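Local coordinates for sugar kinase (Agrobacterium tumefaciens, PDB 2RBC), which probably transfers phosphate from ATP to a sugar or related carbohydrate, as a putative ribokinase of the pfkB carbohydrate kinase family, at residues G28-L33 with L157-L162; R119-T124 with H141-K146; C248-A253 with Q291-V296; T271-D276 with A304-V309. All blocks are in the same frame, centred on the assembly; numbering follows the deposited sequence.

Interaction 1. Residues G28-L33 with L157-L162; sequences GGKHVL and LFDAVL
His31 and Phe158 meet as a T-shaped pair, the edge of the phenyl ring turned to the face of the imidazole, with planes 73° apart. Phe158 CE1 does the touching, 3.3 Å from His31 NE2 and displaced toward the rim of that ring. The first torsion of His31 (chi1 -162°) carries its ring away from the backbone N to this edge, while NE2 is held by Ser84 of strand 82-90. A face of the same phenyl is covered by Leu33, whose CB stands 3.7 Å from the Phe158 ring centroid, almost straight above it. Asp159 OD2 accepts the N-H of His31 on the anti lone pair, 2.9 Å from N and almost straight. The N-H of Asp159 in turn goes to His31 O, 2.8 Å from N to O, so side chain and backbone fasten one residue. OD1 is linked to Lys30 NZ through a water. Further along, the regular strand bonds follow: Leu33 N bonds Ala160 O (3.1 Å), and Leu162 N bonds Leu33 O (2.7 Å). Val32 opposite Ala160 and Leu33 opposite Val161 are parallel bridges, the kind of strand pairing on which the central sheet of the ribokinase-like alpha/beta fold is built.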
loop_
_atom_site.group_PDB
_atom_site.type_symbol
_atom_site.label_atom_id
_atom_site.label_comp_id
_atom_site.label_asym_id
_atom_site.label_seq_id
_atom_site.Cartn_x
_atom_site.Cartn_y
_atom_site.Cartn_z
ATOM N N GLY A 28 3.735 -29.328 -21.024
ATOM C CA GLY A 28 3.756 -30.448 -20.035
ATOM C C GLY A 28 4.332 -29.972 -18.713
ATOM O O GLY A 28 3.990 -28.886 -18.215
ATOM N N GLY A 29 5.229 -30.768 -18.147
ATOM C CA GLY A 29 5.787 -30.486 -16.851
ATOM C C GLY A 29 4.937 -31.126 -15.775
ATOM O O GLY A 29 3.721 -31.260 -15.909
ATOM N N LYS A 30 5.575 -31.483 -14.678
ATOM C CA LYS A 30 4.849 -31.991 -13.544
ATOM C C LYS A 30 3.957 -30.912 -12.948
ATOM O O LYS A 30 4.260 -29.733 -13.008
ATOM C CB LYS A 30 5.822 -32.533 -12.489
ATOM C CG LYS A 30 6.676 -33.704 -13.019
ATOM C CD LYS A 30 5.845 -34.944 -13.281
ATOM C CE LYS A 30 6.633 -36.024 -13.990
ATOM N NZ LYS A 30 5.995 -37.321 -13.772
ATOM N N HIS A 31 2.867 -31.357 -12.344
ATOM C CA HIS A 31 1.885 -30.495 -11.775
ATOM C C HIS A 31 1.981 -30.506 -10.250
ATOM O O HIS A 31 1.833 -31.545 -9.621
ATOM C CB HIS A 31 0.505 -30.950 -12.217
ATOM C CG HIS A 31 -0.543 -29.905 -12.044
ATOM N ND1 HIS A 31 -1.827 -30.060 -12.515
ATOM C CD2 HIS A 31 -0.493 -28.668 -11.484
ATOM C CE1 HIS A 31 -2.528 -28.971 -12.221
ATOM N NE2 HIS A 31 -1.743 -28.120 -11.582
ATOM N N VAL A 32 2.262 -29.335 -9.675
ATOM C CA VAL A 32 2.426 -29.151 -8.231
ATOM C C VAL A 32 1.279 -28.251 -7.715
ATOM O O VAL A 32 1.059 -27.179 -8.264
ATOM C CB VAL A 32 3.772 -28.489 -7.904
ATOM C CG1 VAL A 32 3.921 -28.324 -6.415
ATOM C CG2 VAL A 32 4.962 -29.284 -8.484
ATOM N N LEU A 33 0.557 -28.724 -6.703
ATOM C CA LEU A 33 -0.367 -27.942 -5.899
ATOM C C LEU A 33 0.358 -27.213 -4.798
ATOM O O LEU A 33 0.985 -27.828 -3.945
ATOM C CB LEU A 33 -1.415 -28.817 -5.226
ATOM C CG LEU A 33 -2.481 -28.120 -4.349
ATOM C CD1 LEU A 33 -3.341 -27.040 -5.137
ATOM C CD2 LEU A 33 -3.385 -29.150 -3.688
ATOM N N LEU A 157 -4.832 -35.610 -8.934
ATOM C CA LEU A 157 -4.491 -34.917 -10.150
ATOM C C LEU A 157 -3.117 -34.242 -10.101
ATOM O O LEU A 157 -2.612 -33.779 -11.126
ATOM C CB LEU A 157 -5.576 -33.878 -10.446
ATOM C CG LEU A 157 -7.016 -34.468 -10.552
ATOM C CD1 LEU A 157 -7.931 -33.460 -11.227
ATOM C CD2 LEU A 157 -7.142 -35.855 -11.273
ATOM N N PHE A 158 -2.520 -34.147 -8.918
ATOM C CA PHE A 158 -1.226 -33.505 -8.787
ATOM C C PHE A 158 -0.108 -34.536 -8.650
ATOM O O PHE A 158 -0.338 -35.677 -8.282
ATOM C CB PHE A 158 -1.264 -32.564 -7.594
ATOM C CG PHE A 158 -2.275 -31.495 -7.743
ATOM C CD1 PHE A 158 -2.077 -30.454 -8.658
ATOM C CD2 PHE A 158 -3.448 -31.537 -7.024
ATOM C CE1 PHE A 158 -3.055 -29.474 -8.820
ATOM C CE2 PHE A 158 -4.408 -30.573 -7.190
ATOM C CZ PHE A 158 -4.209 -29.539 -8.074
ATOM N N ASP A 159 1.105 -34.123 -8.987
ATOM C CA ASP A 159 2.282 -34.983 -8.887
ATOM C C ASP A 159 2.969 -34.767 -7.543
ATOM O O ASP A 159 3.665 -35.650 -7.067
ATOM C CB ASP A 159 3.227 -34.688 -10.042
ATOM C CG ASP A 159 2.626 -35.069 -11.381
ATOM O OD1 ASP A 159 2.285 -36.250 -11.520
ATOM O OD2 ASP A 159 2.502 -34.241 -12.289
ATOM N N ALA A 160 2.818 -33.573 -6.967
ATOM C CA ALA A 160 3.284 -33.268 -5.612
ATOM C C ALA A 160 2.451 -32.143 -5.066
ATOM O O ALA A 160 1.757 -31.476 -5.825
ATOM C CB ALA A 160 4.790 -32.846 -5.571
ATOM N N VAL A 161 2.517 -31.938 -3.741
ATOM C CA VAL A 161 1.868 -30.803 -3.090
ATOM C C VAL A 161 2.881 -30.111 -2.196
ATOM O O VAL A 161 3.811 -30.738 -1.666
ATOM C CB VAL A 161 0.611 -31.190 -2.271
ATOM C CG1 VAL A 161 -0.365 -31.962 -3.124
ATOM C CG2 VAL A 161 0.953 -31.950 -1.004
ATOM N N LEU A 162 2.732 -28.796 -2.115
ATOM C CA LEU A 162 3.559 -27.959 -1.256
ATOM C C LEU A 162 2.650 -27.067 -0.438
ATOM O O LEU A 162 1.734 -26.433 -0.987
ATOM C CB LEU A 162 4.512 -27.112 -2.109
ATOM C CG LEU A 162 5.379 -26.077 -1.388
ATOM C CD1 LEU A 162 6.273 -26.672 -0.306
ATOM C CD2 LEU A 162 6.118 -25.201 -2.421
HETATM O O HOH W 1 3.285 -37.463 -14.220
#

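Interaction 2. Residues R119-T124 with H141-K146; sequences RSALST and HRLHEK. With EDO (1,2-ethanediol), chain H; SO4 (sulfate ion), chain F.
The root of the lid sheet, which in ribokinase relatives covers the sugar site and forms the dimer interface and here probably does likewise, is where Arg119 and Ala121 meet the short 3-10 turn 141-143. Leu143 CG, the branch point, lies 3.5 Å from Arg119 O, and the two methyl carbons spread from there, CD1 coming within 4.3 Å of Ala121 CB and CD2 within 4.3 Å of Ser120 CA. No hydrogen bond crosses between the two segments; Leu143 makes van der Waals contact with the Arg119 carbonyl and with Ala121. Arg119 and Arg142 run obliquely past each other with their guanidinium planes 74° apart, and the nearest approach is Arg119 CG to Arg142 NH2, 4.1 Å. A bend at chi3 (-60°) turns the Arg142 guanidinium edge to a sulfate, probably from the crystallisation liquor, which takes weak bonds from it, NH2 to O4 being 3.4 Å. The same ion touches the aliphatic part of Arg119, CD to sulfate O1 3.7 Å. Firmer partners fix both arginines: Arg142 forms a salt bridge with Asp140, whose carboxylate also accepts a hydrogen bond from Arg119 N, and the Arg119 guanidinium bonds Val61 O of the second subunit. Strand 121-127 continues between strands 39-45 and 133-138, while Ser120 turns to helix 93-104 and bonds Asp92.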
loop_
_atom_site.group_PDB
_atom_site.type_symbol
_atom_site.label_atom_id
_atom_site.label_comp_id
_atom_site.label_asym_id
_atom_site.label_seq_id
_atom_site.Cartn_x
_atom_site.Cartn_y
_atom_site.Cartn_z
ATOM N N ARG A 119 -11.446 -9.674 4.155
ATOM C CA ARG A 119 -10.660 -8.725 3.425
ATOM C C ARG A 119 -9.397 -9.410 2.981
ATOM O O ARG A 119 -8.772 -10.140 3.754
ATOM C CB ARG A 119 -10.337 -7.508 4.287
ATOM C CG ARG A 119 -11.595 -6.681 4.575
ATOM C CD ARG A 119 -11.318 -5.563 5.578
ATOM N NE ARG A 119 -10.379 -4.595 5.034
ATOM C CZ ARG A 119 -9.703 -3.683 5.739
ATOM N NH1 ARG A 119 -9.843 -3.574 7.062
ATOM N NH2 ARG A 119 -8.868 -2.876 5.095
ATOM N N SER A 120 -9.022 -9.171 1.734
ATOM C CA SER A 120 -7.818 -9.767 1.170
ATOM C C SER A 120 -6.552 -9.207 1.821
ATOM O O SER A 120 -6.498 -8.036 2.197
ATOM C CB SER A 120 -7.730 -9.495 -0.323
ATOM O OG SER A 120 -8.805 -10.064 -1.013
ATOM N N ALA A 121 -5.519 -10.052 1.895
ATOM C CA ALA A 121 -4.255 -9.692 2.499
ATOM C C ALA A 121 -3.495 -8.758 1.578
ATOM O O ALA A 121 -3.476 -8.922 0.357
ATOM C CB ALA A 121 -3.401 -10.949 2.794
ATOM N N LEU A 122 -2.843 -7.785 2.190
ATOM C CA LEU A 122 -1.945 -6.882 1.474
ATOM C C LEU A 122 -0.847 -6.478 2.436
ATOM O O LEU A 122 -1.075 -6.483 3.665
ATOM C CB LEU A 122 -2.733 -5.658 0.939
ATOM C CG LEU A 122 -3.376 -4.704 1.947
ATOM C CD1 LEU A 122 -2.395 -3.600 2.447
ATOM C CD2 LEU A 122 -4.627 -4.082 1.325
ATOM N N SER A 123 0.336 -6.146 1.908
ATOM C CA SER A 123 1.406 -5.555 2.718
ATOM C C SER A 123 2.121 -4.395 2.050
ATOM O O SER A 123 2.229 -4.351 0.833
ATOM C CB SER A 123 2.472 -6.593 3.051
ATOM O OG SER A 123 1.887 -7.773 3.586
ATOM N N THR A 124 2.603 -3.446 2.860
ATOM C CA THR A 124 3.634 -2.525 2.399
ATOM C C THR A 124 5.006 -3.050 2.842
ATOM O O THR A 124 5.193 -3.410 4.014
ATOM C CB THR A 124 3.409 -1.103 2.888
ATOM O OG1 THR A 124 2.421 -0.484 2.054
ATOM C CG2 THR A 124 4.699 -0.268 2.852
ATOM N N HIS A 141 -7.861 -12.789 9.563
ATOM C CA HIS A 141 -8.024 -14.234 9.859
ATOM C C HIS A 141 -9.283 -14.855 9.226
ATOM O O HIS A 141 -9.343 -16.044 8.996
ATOM C CB HIS A 141 -8.067 -14.463 11.364
ATOM C CG HIS A 141 -9.321 -13.933 12.001
ATOM N ND1 HIS A 141 -9.394 -12.679 12.579
ATOM C CD2 HIS A 141 -10.567 -14.465 12.101
ATOM C CE1 HIS A 141 -10.621 -12.473 13.028
ATOM N NE2 HIS A 141 -11.356 -13.536 12.740
ATOM N N ARG A 142 -10.295 -14.049 8.963
ATOM C CA ARG A 142 -11.528 -14.551 8.353
ATOM C C ARG A 142 -11.301 -15.163 6.982
ATOM O O ARG A 142 -12.140 -15.909 6.489
ATOM C CB ARG A 142 -12.545 -13.451 8.209
ATOM C CG ARG A 142 -13.065 -12.902 9.541
ATOM C CD ARG A 142 -14.038 -11.745 9.327
ATOM N NE ARG A 142 -13.423 -10.634 8.618
ATOM C CZ ARG A 142 -13.952 -9.419 8.500
ATOM N NH1 ARG A 142 -15.139 -9.130 9.055
ATOM N NH2 ARG A 142 -13.291 -8.478 7.821
ATOM N N LEU A 143 -10.171 -14.849 6.358
ATOM C CA LEU A 143 -9.802 -15.484 5.105
ATOM C C LEU A 143 -9.844 -17.030 5.196
ATOM O O LEU A 143 -10.248 -17.707 4.253
ATOM C CB LEU A 143 -8.411 -14.999 4.673
ATOM C CG LEU A 143 -8.352 -13.599 4.047
ATOM C CD1 LEU A 143 -6.905 -13.173 3.897
ATOM C CD2 LEU A 143 -9.082 -13.599 2.721
ATOM N N HIS A 144 -9.428 -17.552 6.343
ATOM C CA HIS A 144 -9.110 -18.970 6.520
ATOM C C HIS A 144 -9.946 -19.622 7.598
ATOM O O HIS A 144 -9.527 -20.615 8.192
ATOM C CB HIS A 144 -7.617 -19.111 6.868
ATOM C CG HIS A 144 -6.714 -18.590 5.801
ATOM N ND1 HIS A 144 -5.699 -17.697 6.054
ATOM C CD2 HIS A 144 -6.732 -18.772 4.466
ATOM C CE1 HIS A 144 -5.104 -17.381 4.924
ATOM N NE2 HIS A 144 -5.709 -18.022 3.941
ATOM N N GLU A 145 -11.137 -19.109 7.837
ATOM C CA GLU A 145 -11.983 -19.625 8.915
ATOM C C GLU A 145 -13.009 -20.676 8.439
ATOM O O GLU A 145 -13.731 -21.272 9.253
ATOM C CB GLU A 145 -12.712 -18.468 9.605
ATOM C CG GLU A 145 -13.854 -17.865 8.793
ATOM C CD GLU A 145 -14.562 -16.702 9.514
ATOM O OE1 GLU A 145 -14.174 -16.345 10.675
ATOM O OE2 GLU A 145 -15.515 -16.143 8.904
ATOM N N LYS A 146 -13.103 -20.873 7.129
ATOM C CA LYS A 146 -14.062 -21.788 6.566
ATOM C C LYS A 146 -13.333 -22.975 5.966
ATOM O O LYS A 146 -12.187 -22.895 5.507
ATOM C CB LYS A 146 -14.897 -21.074 5.522
ATOM C CG LYS A 146 -16.217 -21.701 5.219
ATOM C CD LYS A 146 -17.214 -20.618 4.742
ATOM C CE LYS A 146 -18.314 -21.176 3.794
ATOM N NZ LYS A 146 -18.881 -22.512 4.232
HETATM C C1 EDO H . 0.448 0.362 -0.504
HETATM O O1 EDO H . -0.079 1.699 -0.548
HETATM C C2 EDO H . -0.201 -0.469 0.609
HETATM O O2 EDO H . 0.638 -1.569 1.009
HETATM S S SO4 F . -14.659 -5.013 8.152
HETATM O O1 SO4 F . -13.282 -5.150 8.635
HETATM O O2 SO4 F . -15.593 -5.671 9.065
HETATM O O3 SO4 F . -15.000 -3.597 8.063
HETATM O O4 SO4 F . -14.776 -5.612 6.825
#

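Interaction 3. Residues C248-A253 with Q291-V296; sequences CWWTEA and QSRAAV. With SO4 (sulfate ion), chain C.
The indole of Trp250 carries Val296 on one face, Glu252 in its plane at the pyrrole edge, and Arg293 near its benzo end; the rings of Phe238 and His259 also meet the indole. Val296 CG2 sits 4.2 Å from the centroid of the Trp250 six-membered ring, a CH-pi contact offset toward the rim. Against Arg293 the roles reverse: Trp250 CH2 lies over the centre of the guanidinium face, 3.7 Å from CZ of Arg293, with the two planes 59° apart, so the ring end meets the cation without stacking on it. At the pyrrole edge Trp250 NE1 donates to Glu252 OE2 (3.0 Å), keeping to the indole plane but coming down on the carboxylate from above its plane. The bond to the helix, from Ser292 OG, is assigned to Glu252 OE1 at 3.0 Å, on its syn lone pair. One carboxylate therefore ties the tryptophan to the first turn of helix 292-307, and the bend in the glutamate chain (chi2 -76°) brings it there. Arg293 NE also donates to a sulfate, probably from the crystallisation liquor, whose O2 lies 3.3 Å from Trp250 CZ2, while NH1 bonds Gln261 and the carbonyl of Phe260. Cys248 SG packs on Val296 CG1 at 3.9 Å, next to Phe278 of helix 274-287. With residues alternating toward and away from the helix, strand 248-251 illustrates how an antiparallel strand in the central sheet receives a covering helix, here in the C-terminal part of the ribokinase-like alpha/beta fold.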
loop_
_atom_site.group_PDB
_atom_site.type_symbol
_atom_site.label_atom_id
_atom_site.label_comp_id
_atom_site.label_asym_id
_atom_site.label_seq_id
_atom_site.Cartn_x
_atom_site.Cartn_y
_atom_site.Cartn_z
ATOM N N CYS A 248 22.595 -25.144 2.804
ATOM C CA CYS A 248 21.450 -25.986 3.177
ATOM C C CYS A 248 21.957 -27.317 3.749
ATOM O O CYS A 248 22.789 -27.979 3.141
ATOM C CB CYS A 248 20.594 -26.213 1.950
ATOM S SG CYS A 248 19.208 -27.283 2.248
ATOM N N TRP A 249 21.479 -27.657 4.943
ATOM C CA TRP A 249 21.769 -28.919 5.597
ATOM C C TRP A 249 20.544 -29.793 5.536
ATOM O O TRP A 249 19.439 -29.292 5.663
ATOM C CB TRP A 249 22.101 -28.692 7.069
ATOM C CG TRP A 249 23.459 -28.119 7.304
ATOM C CD1 TRP A 249 24.587 -28.811 7.615
ATOM C CD2 TRP A 249 23.836 -26.741 7.247
ATOM N NE1 TRP A 249 25.640 -27.953 7.762
ATOM C CE2 TRP A 249 25.205 -26.674 7.562
ATOM C CE3 TRP A 249 23.136 -25.554 6.991
ATOM C CZ2 TRP A 249 25.911 -25.475 7.610
ATOM C CZ3 TRP A 249 23.847 -24.333 7.054
ATOM C CH2 TRP A 249 25.221 -24.316 7.343
ATOM N N TRP A 250 20.721 -31.096 5.328
ATOM C CA TRP A 250 19.546 -31.989 5.305
ATOM C C TRP A 250 19.886 -33.399 5.723
ATOM O O TRP A 250 21.061 -33.818 5.712
ATOM C CB TRP A 250 18.860 -32.004 3.907
ATOM C CG TRP A 250 19.521 -32.887 2.842
ATOM C CD1 TRP A 250 19.190 -34.160 2.528
ATOM C CD2 TRP A 250 20.577 -32.516 1.955
ATOM N NE1 TRP A 250 19.986 -34.626 1.507
ATOM C CE2 TRP A 250 20.842 -33.627 1.129
ATOM C CE3 TRP A 250 21.330 -31.339 1.773
ATOM C CZ2 TRP A 250 21.852 -33.618 0.154
ATOM C CZ3 TRP A 250 22.304 -31.318 0.800
ATOM C CH2 TRP A 250 22.552 -32.454 -0.008
ATOM N N THR A 251 18.818 -34.114 6.079
ATOM C CA THR A 251 18.844 -35.540 6.341
ATOM C C THR A 251 17.749 -36.230 5.506
ATOM O O THR A 251 16.618 -35.744 5.360
ATOM C CB THR A 251 18.673 -35.860 7.871
ATOM O OG1 THR A 251 17.421 -35.355 8.327
ATOM C CG2 THR A 251 19.783 -35.261 8.733
ATOM N N GLU A 252 18.109 -37.385 4.952
ATOM C CA GLU A 252 17.165 -38.225 4.235
ATOM C C GLU A 252 16.273 -38.985 5.207
ATOM O O GLU A 252 16.638 -39.202 6.375
ATOM C CB GLU A 252 17.915 -39.247 3.386
ATOM C CG GLU A 252 18.966 -38.659 2.451
ATOM C CD GLU A 252 18.381 -37.986 1.223
ATOM O OE1 GLU A 252 17.156 -38.131 0.956
ATOM O OE2 GLU A 252 19.177 -37.310 0.524
ATOM N N ALA A 253 15.128 -39.448 4.698
ATOM C CA ALA A 253 14.284 -40.390 5.418
ATOM C C ALA A 253 15.096 -41.583 5.867
ATOM O O ALA A 253 15.956 -42.038 5.135
ATOM C CB ALA A 253 13.131 -40.867 4.530
ATOM N N GLN A 291 17.106 -36.770 -7.538
ATOM C CA GLN A 291 17.893 -37.055 -6.344
ATOM C C GLN A 291 18.021 -35.828 -5.456
ATOM O O GLN A 291 17.970 -34.687 -5.924
ATOM C CB GLN A 291 19.276 -37.589 -6.710
ATOM C CG GLN A 291 19.234 -38.940 -7.419
ATOM C CD GLN A 291 18.463 -39.990 -6.626
ATOM O OE1 GLN A 291 18.850 -40.343 -5.501
ATOM N NE2 GLN A 291 17.355 -40.475 -7.191
ATOM N N SER A 292 18.169 -36.075 -4.158
ATOM C CA SER A 292 18.121 -35.010 -3.142
ATOM C C SER A 292 19.173 -33.920 -3.321
ATOM O O SER A 292 18.834 -32.731 -3.323
ATOM C CB SER A 292 18.269 -35.613 -1.751
ATOM O OG SER A 292 17.174 -36.471 -1.512
ATOM N N ARG A 293 20.421 -34.304 -3.516
ATOM C CA ARG A 293 21.470 -33.290 -3.671
ATOM C C ARG A 293 21.241 -32.462 -4.948
ATOM O O ARG A 293 21.302 -31.226 -4.906
ATOM C CB ARG A 293 22.885 -33.884 -3.625
ATOM C CG ARG A 293 23.965 -32.799 -3.736
ATOM C CD ARG A 293 25.390 -33.367 -3.649
ATOM N NE ARG A 293 25.668 -33.851 -2.306
ATOM C CZ ARG A 293 25.968 -33.076 -1.266
ATOM N NH1 ARG A 293 26.070 -31.766 -1.389
ATOM N NH2 ARG A 293 26.220 -33.629 -0.088
ATOM N N ALA A 294 20.930 -33.125 -6.067
ATOM C CA ALA A 294 20.562 -32.417 -7.329
ATOM C C ALA A 294 19.425 -31.400 -7.116
ATOM O O ALA A 294 19.469 -30.257 -7.615
ATOM C CB ALA A 294 20.176 -33.425 -8.396
ATOM N N ALA A 295 18.420 -31.812 -6.347
ATOM C CA ALA A 295 17.258 -30.974 -6.049
ATOM C C ALA A 295 17.622 -29.799 -5.145
ATOM O O ALA A 295 17.153 -28.694 -5.340
ATOM C CB ALA A 295 16.186 -31.805 -5.428
ATOM N N VAL A 296 18.463 -30.033 -4.150
ATOM C CA VAL A 296 18.900 -28.965 -3.288
ATOM C C VAL A 296 19.736 -27.972 -4.091
ATOM O O VAL A 296 19.607 -26.783 -3.910
ATOM C CB VAL A 296 19.664 -29.486 -2.094
ATOM C CG1 VAL A 296 20.325 -28.326 -1.343
ATOM C CG2 VAL A 296 18.751 -30.283 -1.154
HETATM S S SO4 C . 24.949 -37.011 -0.988
HETATM O O1 SO4 C . 24.177 -38.226 -0.756
HETATM O O2 SO4 C . 24.225 -35.917 -0.343
HETATM O O3 SO4 C . 26.285 -37.153 -0.402
HETATM O O4 SO4 C . 25.057 -36.794 -2.428
#

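Interaction 4. Residues T271-D276 with A304-V309; sequences TLAAGD and ALKCTV. With EDO (1,2-ethanediol), chain L.
A type II turn from Thr271 to Ala274, closed by Ala274 N to Thr271 O (3.1 Å), leads into helix 274-287 and brings Thr271 CA within 4.8 Å of Cys307 CA at the far end of helix 292-307. Lys306 wraps round this turn. CG leaves in the direction opposite to the backbone N (chi1 -175°), and later bends fold the chain so that CD lies 3.8 Å from Ala273 C and CE 3.7 Å from Ala274 N. NZ then reaches Leu272 O at 2.9 Å, and carbonyls of Asp270 and Gly312 also accept from it. In this buried residue NZ thus has three carbonyl partners, the one at Leu272 weak, and joins the turn to the loop after its own helix. Cys307 adds an apolar touch, its SG 3.6 Å from Ala274 CB and 3.9 Å from Thr271 CA. Asp270 to Asp276 spell the pfkB-type signature, whose turn and helix start form the anion hole near the transferred phosphate in relatives; a similar role is probable here. Around the contact, helix 68-78 borders Ala273 and Asp276, helix 319-330 touches Leu305, and Arg133, at the start of strand 133-138, bonds Thr271 OG1.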
loop_
_atom_site.group_PDB
_atom_site.type_symbol
_atom_site.label_atom_id
_atom_site.label_comp_id
_atom_site.label_asym_id
_atom_site.label_seq_id
_atom_site.Cartn_x
_atom_site.Cartn_y
_atom_site.Cartn_z
ATOM N N THR A 271 16.352 -10.216 -1.217
ATOM C CA THR A 271 16.157 -11.602 -0.817
ATOM C C THR A 271 14.673 -11.924 -0.557
ATOM O O THR A 271 14.343 -13.033 -0.248
ATOM C CB THR A 271 16.960 -11.941 0.440
ATOM O OG1 THR A 271 16.436 -11.177 1.521
ATOM C CG2 THR A 271 18.431 -11.647 0.263
ATOM N N LEU A 272 13.773 -10.956 -0.718
ATOM C CA LEU A 272 12.340 -11.235 -0.537
ATOM C C LEU A 272 11.919 -12.360 -1.475
ATOM O O LEU A 272 12.218 -12.305 -2.655
ATOM C CB LEU A 272 11.542 -9.943 -0.792
ATOM C CG LEU A 272 10.044 -9.954 -0.541
ATOM C CD1 LEU A 272 9.706 -10.360 0.889
ATOM C CD2 LEU A 272 9.471 -8.559 -0.878
ATOM N N ALA A 273 11.262 -13.394 -0.938
ATOM C CA ALA A 273 10.755 -14.550 -1.736
ATOM C C ALA A 273 11.797 -15.616 -2.106
ATOM O O ALA A 273 11.480 -16.560 -2.820
ATOM C CB ALA A 273 9.999 -14.065 -3.011
ATOM N N ALA A 274 13.040 -15.452 -1.662
ATOM C CA ALA A 274 14.140 -16.355 -2.026
ATOM C C ALA A 274 13.791 -17.782 -1.604
ATOM O O ALA A 274 13.848 -18.712 -2.396
ATOM C CB ALA A 274 15.462 -15.890 -1.388
ATOM N N GLY A 275 13.359 -17.918 -0.356
ATOM C CA GLY A 275 12.932 -19.219 0.220
ATOM C C GLY A 275 11.775 -19.828 -0.532
ATOM O O GLY A 275 11.736 -21.023 -0.770
ATOM N N ASP A 276 10.843 -18.994 -0.962
ATOM C CA ASP A 276 9.721 -19.453 -1.786
ATOM C C ASP A 276 10.139 -20.001 -3.149
ATOM O O ASP A 276 9.619 -21.019 -3.633
ATOM C CB ASP A 276 8.723 -18.321 -2.006
ATOM C CG ASP A 276 8.243 -17.702 -0.700
ATOM O OD1 ASP A 276 8.107 -18.469 0.275
ATOM O OD2 ASP A 276 7.996 -16.473 -0.656
ATOM N N ALA A 304 19.207 -18.141 -5.517
ATOM C CA ALA A 304 20.331 -17.203 -5.710
ATOM C C ALA A 304 20.060 -16.235 -6.865
ATOM O O ALA A 304 20.198 -15.015 -6.723
ATOM C CB ALA A 304 21.683 -17.978 -5.895
ATOM N N LEU A 305 19.634 -16.762 -8.002
ATOM C CA LEU A 305 19.317 -15.933 -9.136
ATOM C C LEU A 305 18.266 -14.900 -8.781
ATOM O O LEU A 305 18.435 -13.705 -9.089
ATOM C CB LEU A 305 18.872 -16.783 -10.336
ATOM C CG LEU A 305 20.011 -17.424 -11.147
ATOM C CD1 LEU A 305 19.457 -18.601 -11.960
ATOM C CD2 LEU A 305 20.566 -16.446 -12.079
ATOM N N LYS A 306 17.216 -15.335 -8.097
ATOM C CA LYS A 306 16.121 -14.435 -7.776
ATOM C C LYS A 306 16.599 -13.284 -6.891
ATOM O O LYS A 306 16.059 -12.181 -6.967
ATOM C CB LYS A 306 15.002 -15.203 -7.085
ATOM C CG LYS A 306 13.737 -14.400 -6.787
ATOM C CD LYS A 306 13.442 -14.387 -5.311
ATOM C CE LYS A 306 14.382 -13.492 -4.531
ATOM N NZ LYS A 306 14.170 -12.025 -4.833
ATOM N N CYS A 307 17.610 -13.538 -6.075
ATOM C CA CYS A 307 18.131 -12.527 -5.127
ATOM C C CYS A 307 18.835 -11.350 -5.769
ATOM O O CYS A 307 18.993 -10.303 -5.138
ATOM C CB CYS A 307 19.054 -13.169 -4.066
ATOM S SG CYS A 307 18.209 -14.182 -2.858
ATOM N N THR A 308 19.214 -11.494 -7.034
ATOM C CA THR A 308 19.929 -10.464 -7.760
ATOM C C THR A 308 19.052 -9.443 -8.442
ATOM O O THR A 308 19.565 -8.531 -9.066
ATOM C CB THR A 308 20.872 -11.115 -8.797
ATOM O OG1 THR A 308 20.097 -11.782 -9.798
ATOM C CG2 THR A 308 21.796 -12.088 -8.100
ATOM N N VAL A 309 17.731 -9.592 -8.323
ATOM C CA VAL A 309 16.742 -8.709 -8.935
ATOM C C VAL A 309 15.815 -8.112 -7.867
ATOM O O VAL A 309 15.239 -8.836 -7.062
ATOM C CB VAL A 309 15.889 -9.514 -9.947
ATOM C CG1 VAL A 309 14.787 -8.680 -10.588
ATOM C CG2 VAL A 309 16.804 -10.090 -11.033
HETATM C C1 EDO L . 17.160 -12.248 4.453
HETATM O O1 EDO L . 17.579 -10.949 3.995
HETATM C C2 EDO L . 15.787 -12.183 5.139
HETATM O O2 EDO L . 14.813 -13.012 4.466
#

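Overall arrangement
The four contacts divide the kinase between its central sheet, its lid and its signature helix. Along the chain interaction 2 is nested within the loop that interaction 1 closes; interactions 3 and 4 follow, their segments alternating. Interactions 1 and 3 reach the same sheet, with centres 20 Å apart. Interactions 3 and 4 share helix 292-307, near its start and its end respectively, with nearest atoms about 9 Å apart. Interaction 2 lies on the other side of the chain's centre from interaction 3, 34 Å between centres, yet its nearest atoms come within about 8 Å of interaction 4. This geometry sets the lid close to the probable phosphate-transfer region while the sheet forms the body.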